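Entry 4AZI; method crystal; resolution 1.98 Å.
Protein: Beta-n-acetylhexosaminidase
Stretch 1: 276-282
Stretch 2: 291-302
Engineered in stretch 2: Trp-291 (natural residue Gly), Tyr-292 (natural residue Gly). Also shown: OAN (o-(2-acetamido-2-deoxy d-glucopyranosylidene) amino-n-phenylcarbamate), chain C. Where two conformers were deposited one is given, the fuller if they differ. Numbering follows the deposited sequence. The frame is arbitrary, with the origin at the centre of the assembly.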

# COMPACT_ATOMS: atom_id res chain seq x y z
N ASN A 276 -11.20 -1.01 -2.97
CA ASN A 276 -12.19 -1.97 -3.46
C ASN A 276 -11.58 -3.08 -4.29
O ASN A 276 -10.86 -2.81 -5.23
CB ASN A 276 -13.24 -1.24 -4.29
CG ASN A 276 -14.57 -1.94 -4.26
OD1 ASN A 276 -14.65 -3.16 -4.38
ND2 ASN A 276 -15.64 -1.18 -4.08
N GLY A 277 -11.86 -4.32 -3.90
CA GLY A 277 -11.48 -5.50 -4.68
C GLY A 277 -11.92 -5.42 -6.14
O GLY A 277 -11.34 -6.06 -7.02
N ASP A 278 -12.94 -4.60 -6.40
CA ASP A 278 -13.41 -4.36 -7.76
C ASP A 278 -12.29 -3.86 -8.68
O ASP A 278 -12.31 -4.10 -9.88
CB ASP A 278 -14.56 -3.34 -7.74
CG ASP A 278 -15.88 -3.93 -7.27
OD1 ASP A 278 -15.94 -5.16 -7.03
OD2 ASP A 278 -16.86 -3.17 -7.15
N TRP A 279 -11.33 -3.15 -8.10
CA TRP A 279 -10.22 -2.56 -8.86
C TRP A 279 -8.93 -3.36 -8.85
O TRP A 279 -7.88 -2.85 -9.27
CB TRP A 279 -9.98 -1.11 -8.42
CG TRP A 279 -11.23 -0.25 -8.44
CD1 TRP A 279 -12.20 -0.19 -9.44
CD2 TRP A 279 -11.68 0.72 -7.43
NE1 TRP A 279 -13.19 0.71 -9.11
CE2 TRP A 279 -12.94 1.29 -7.92
CE3 TRP A 279 -11.19 1.14 -6.19
CZ2 TRP A 279 -13.66 2.24 -7.20
CZ3 TRP A 279 -11.92 2.10 -5.47
CH2 TRP A 279 -13.12 2.64 -5.97
N TYR A 280 -8.98 -4.62 -8.39
CA TYR A 280 -7.79 -5.48 -8.32
C TYR A 280 -7.38 -6.00 -9.71
O TYR A 280 -8.23 -6.36 -10.52
CB TYR A 280 -8.06 -6.69 -7.42
CG TYR A 280 -7.92 -6.47 -5.92
CD1 TYR A 280 -7.78 -5.19 -5.38
CD2 TYR A 280 -7.94 -7.55 -5.04
CE1 TYR A 280 -7.66 -4.99 -4.01
CE2 TYR A 280 -7.81 -7.36 -3.67
CZ TYR A 280 -7.66 -6.09 -3.16
OH TYR A 280 -7.53 -5.90 -1.79
N TYR A 281 -6.07 -6.04 -9.97
CA TYR A 281 -5.53 -6.74 -11.15
C TYR A 281 -4.30 -7.57 -10.78
O TYR A 281 -3.36 -7.04 -10.19
CB TYR A 281 -5.16 -5.78 -12.29
CG TYR A 281 -4.43 -6.47 -13.44
CD1 TYR A 281 -5.02 -7.55 -14.11
CD2 TYR A 281 -3.16 -6.06 -13.84
CE1 TYR A 281 -4.36 -8.20 -15.14
CE2 TYR A 281 -2.49 -6.70 -14.88
CZ TYR A 281 -3.10 -7.77 -15.53
OH TYR A 281 -2.45 -8.41 -16.57
N ILE A 282 -4.34 -8.86 -11.12
CA ILE A 282 -3.21 -9.77 -10.92
C ILE A 282 -2.47 -9.85 -12.24
O ILE A 282 -3.07 -10.17 -13.27
CB ILE A 282 -3.68 -11.18 -10.47
CG1 ILE A 282 -4.36 -11.13 -9.10
CG2 ILE A 282 -2.51 -12.17 -10.45
CD1 ILE A 282 -5.24 -12.33 -8.80
N TRP A 291 -10.70 -14.60 -10.51
CA TRP A 291 -11.00 -13.19 -10.28
C TRP A 291 -9.84 -12.29 -10.63
O TRP A 291 -8.70 -12.75 -10.80
CB TRP A 291 -11.41 -12.93 -8.83
CG TRP A 291 -12.54 -13.81 -8.34
CD1 TRP A 291 -12.44 -15.06 -7.75
CD2 TRP A 291 -13.99 -13.54 -8.40
NE1 TRP A 291 -13.68 -15.57 -7.46
CE2 TRP A 291 -14.65 -14.70 -7.82
CE3 TRP A 291 -14.77 -12.48 -8.86
CZ2 TRP A 291 -16.04 -14.79 -7.70
CZ3 TRP A 291 -16.17 -12.58 -8.74
CH2 TRP A 291 -16.78 -13.71 -8.18
N TYR A 292 -10.13 -11.00 -10.76
CA TYR A 292 -9.10 -9.95 -10.84
C TYR A 292 -8.30 -9.97 -12.14
O TYR A 292 -7.09 -9.72 -12.15
CB TYR A 292 -8.18 -10.00 -9.61
CG TYR A 292 -8.92 -10.13 -8.28
CD1 TYR A 292 -10.04 -9.35 -8.00
CD2 TYR A 292 -8.47 -11.02 -7.30
CE1 TYR A 292 -10.69 -9.46 -6.77
CE2 TYR A 292 -9.13 -11.13 -6.07
CZ TYR A 292 -10.23 -10.35 -5.82
OH TYR A 292 -10.88 -10.45 -4.61
N PHE A 293 -8.98 -10.28 -13.24
CA PHE A 293 -8.36 -10.20 -14.57
C PHE A 293 -8.52 -8.77 -15.12
O PHE A 293 -9.34 -8.00 -14.60
CB PHE A 293 -8.91 -11.28 -15.53
CG PHE A 293 -10.40 -11.25 -15.72
CD1 PHE A 293 -11.25 -11.89 -14.81
CD2 PHE A 293 -10.97 -10.62 -16.83
CE1 PHE A 293 -12.63 -11.88 -14.99
CE2 PHE A 293 -12.34 -10.61 -17.01
CZ PHE A 293 -13.17 -11.24 -16.10
N LEU A 294 -7.73 -8.43 -16.13
CA LEU A 294 -7.60 -7.03 -16.58
C LEU A 294 -8.88 -6.38 -17.09
O LEU A 294 -9.24 -5.28 -16.65
CB LEU A 294 -6.48 -6.90 -17.62
CG LEU A 294 -6.10 -5.47 -18.00
CD1 LEU A 294 -5.68 -4.66 -16.77
CD2 LEU A 294 -5.00 -5.48 -19.06
N LYS A 295 -9.56 -7.05 -18.01
CA LYS A 295 -10.75 -6.49 -18.66
C LYS A 295 -11.82 -6.03 -17.66
O LYS A 295 -12.38 -4.94 -17.78
CB LYS A 295 -11.31 -7.52 -19.63
CG LYS A 295 -12.29 -6.99 -20.66
CD LYS A 295 -12.37 -7.92 -21.88
CE LYS A 295 -12.44 -9.40 -21.52
NZ LYS A 295 -13.59 -9.76 -20.62
N LYS A 296 -12.08 -6.86 -16.66
CA LYS A 296 -13.05 -6.56 -15.62
C LYS A 296 -12.60 -5.41 -14.69
O LYS A 296 -13.41 -4.56 -14.31
CB LYS A 296 -13.36 -7.83 -14.81
CG LYS A 296 -14.29 -7.64 -13.62
CD LYS A 296 -15.73 -7.35 -14.06
CE LYS A 296 -16.47 -8.62 -14.45
NZ LYS A 296 -17.90 -8.32 -14.75
N ALA A 297 -11.32 -5.42 -14.33
CA ALA A 297 -10.73 -4.34 -13.53
C ALA A 297 -10.94 -3.00 -14.23
O ALA A 297 -11.39 -2.02 -13.62
CB ALA A 297 -9.25 -4.59 -13.29
N ILE A 298 -10.63 -2.97 -15.52
CA ILE A 298 -10.83 -1.77 -16.35
C ILE A 298 -12.29 -1.33 -16.39
O ILE A 298 -12.58 -0.14 -16.25
CB ILE A 298 -10.23 -1.95 -17.76
CG1 ILE A 298 -8.70 -1.96 -17.66
CG2 ILE A 298 -10.71 -0.84 -18.69
CD1 ILE A 298 -7.96 -2.39 -18.91
N GLU A 299 -13.20 -2.29 -16.59
CA GLU A 299 -14.64 -2.04 -16.55
C GLU A 299 -15.03 -1.39 -15.23
O GLU A 299 -15.67 -0.34 -15.21
CB GLU A 299 -15.45 -3.34 -16.76
CG GLU A 299 -16.95 -3.13 -16.90
CD GLU A 299 -17.75 -4.42 -16.81
OE1 GLU A 299 -17.16 -5.48 -16.53
OE2 GLU A 299 -18.99 -4.38 -17.00
N ASN A 300 -14.60 -2.01 -14.13
CA ASN A 300 -14.98 -1.57 -12.77
C ASN A 300 -14.49 -0.18 -12.36
O ASN A 300 -15.09 0.45 -11.48
CB ASN A 300 -14.55 -2.60 -11.71
CG ASN A 300 -15.30 -3.91 -11.83
OD1 ASN A 300 -14.76 -4.96 -11.48
ND2 ASN A 300 -16.55 -3.86 -12.28
N THR A 301 -13.41 0.31 -12.98
CA THR A 301 -12.96 1.68 -12.72
C THR A 301 -14.04 2.70 -13.09
O THR A 301 -14.06 3.81 -12.54
CB THR A 301 -11.66 2.06 -13.46
OG1 THR A 301 -11.86 2.00 -14.88
CG2 THR A 301 -10.51 1.16 -13.04
N GLY A 302 -14.93 2.32 -14.00
CA GLY A 302 -16.10 3.12 -14.35
C GLY A 302 -17.35 2.71 -13.60
O GLY A 302 -18.09 3.56 -13.12
CAH OAN C . -5.79 -7.62 1.14
CAG OAN C . -5.73 -8.47 -0.14
OAN OAN C . -6.21 -8.05 -1.18
NAI OAN C . -5.15 -9.67 -0.00
CAB OAN C . -4.98 -10.65 -1.09
CAC OAN C . -3.72 -10.30 -1.89
OAJ OAN C . -2.57 -10.83 -1.22
CAD OAN C . -3.79 -10.87 -3.30
OAK OAN C . -2.58 -10.53 -3.97
CAE OAN C . -4.98 -10.24 -4.04
CAF OAN C . -5.20 -10.76 -5.47
OAM OAN C . -5.57 -12.14 -5.44
OAL OAN C . -6.23 -10.38 -3.32
CAA OAN C . -6.22 -10.74 -2.00
NAY OAN C . -7.35 -11.18 -1.50
OAQ OAN C . -8.41 -11.24 -2.36
CAP OAN C . -9.30 -12.24 -2.09
OAR OAN C . -10.32 -12.34 -2.77
NAO OAN C . -8.98 -13.08 -1.09
CAS OAN C . -9.75 -14.09 -0.65
CAT OAN C . -10.02 -14.16 0.72
CAU OAN C . -10.80 -15.19 1.23
CAV OAN C . -11.32 -16.16 0.37
CAW OAN C . -11.06 -16.10 -1.00
CAX OAN C . -10.27 -15.07 -1.51

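The contact turns on three tyrosines, and the one that covers most, Tyr-292, is an engineered residue standing where the natural sequence has glycine. It sits in the loop just ahead of helix 294-302 with phi/psi of 69/37, a left-handed backbone conformation that glycine adopts easily and a side-chain-bearing residue less so. From there its CA-to-CB bond points toward the first stretch, and the ring packs against Tyr-280 and Ile-282, with Gly-277 O 3.5 Å from Tyr-292 CE1. Tyr-280 CB comes within 3.4 Å of Tyr-292 CD1, and the edge of the Tyr-280 ring is turned toward the face of the Tyr-292 ring, with centroids 5.0 Å apart and planes at 60°. Ile-282 reaches the same ring at its edge, where Ile-282 CD1 lies 3.8 Å from Tyr-292 CD2. The end of this ring is equally well used: Tyr-292 OH donates to OAR of the bound carbamate at 2.7 Å, and Tyr-280 OH donates to the ligand atom OAN at 2.6 Å. Tyrosine thus serves twice at each position, its ring packing against protein and its hydroxyl reaching the ligand.

The backbone of Tyr-292 does a separate job, one that uses a main-chain carbonyl and not the side chain. Its carbonyl accepts a nearly straight hydrogen bond from Ile-282 N (Ile-282 N to Tyr-292 O, 3.1 Å, 169°), and Tyr-281 CA makes a CA-H...O contact with the same oxygen, Tyr-292 O, at 3.5 Å. The strand is thereby pinned to the loop just before the helix begins.

Tyr-281 covers the next largest area. Its CA-to-CB bond points sideways, but chi1 in t brings the ring back to the start of the helix. Leu-294 CD1 stands over one ring face, 3.9 Å from the centroid of the Tyr-281 ring and only 6° off its normal, while Leu-294 CB packs 3.5 Å from Tyr-281 CE1. Leucine suits this place because its branched end can set a methyl squarely on an aromatic face. The ring is buried, yet its hydroxyl is satisfied by a hydrogen bond to a residue just outside the stretches.

Beyond the tyrosines, strand and helix run nearly antiparallel at 161°, their axes approaching to 7.7 Å. A small residue fits such closeness: Ala-297 points its methyl at the first stretch, with Ala-297 CB 3.4 Å from Tyr-280 O and its CA 5.0 Å from Trp-279 CA. One turn later, Asn-300 also points toward the first stretch, and its CB packs 4.0 Å from Asp-278 CB.

Trp-279 closes this end. Its CA-to-CB bond runs sideways, but the buried indole extends to the helix, where Trp-279 NE1 donates to Asn-300 O at 3.0 Å and 147°, near the plane of the ring. The rule to take from it is economical: a large apolar ring can be buried when its one polar hydrogen meets a backbone carbonyl.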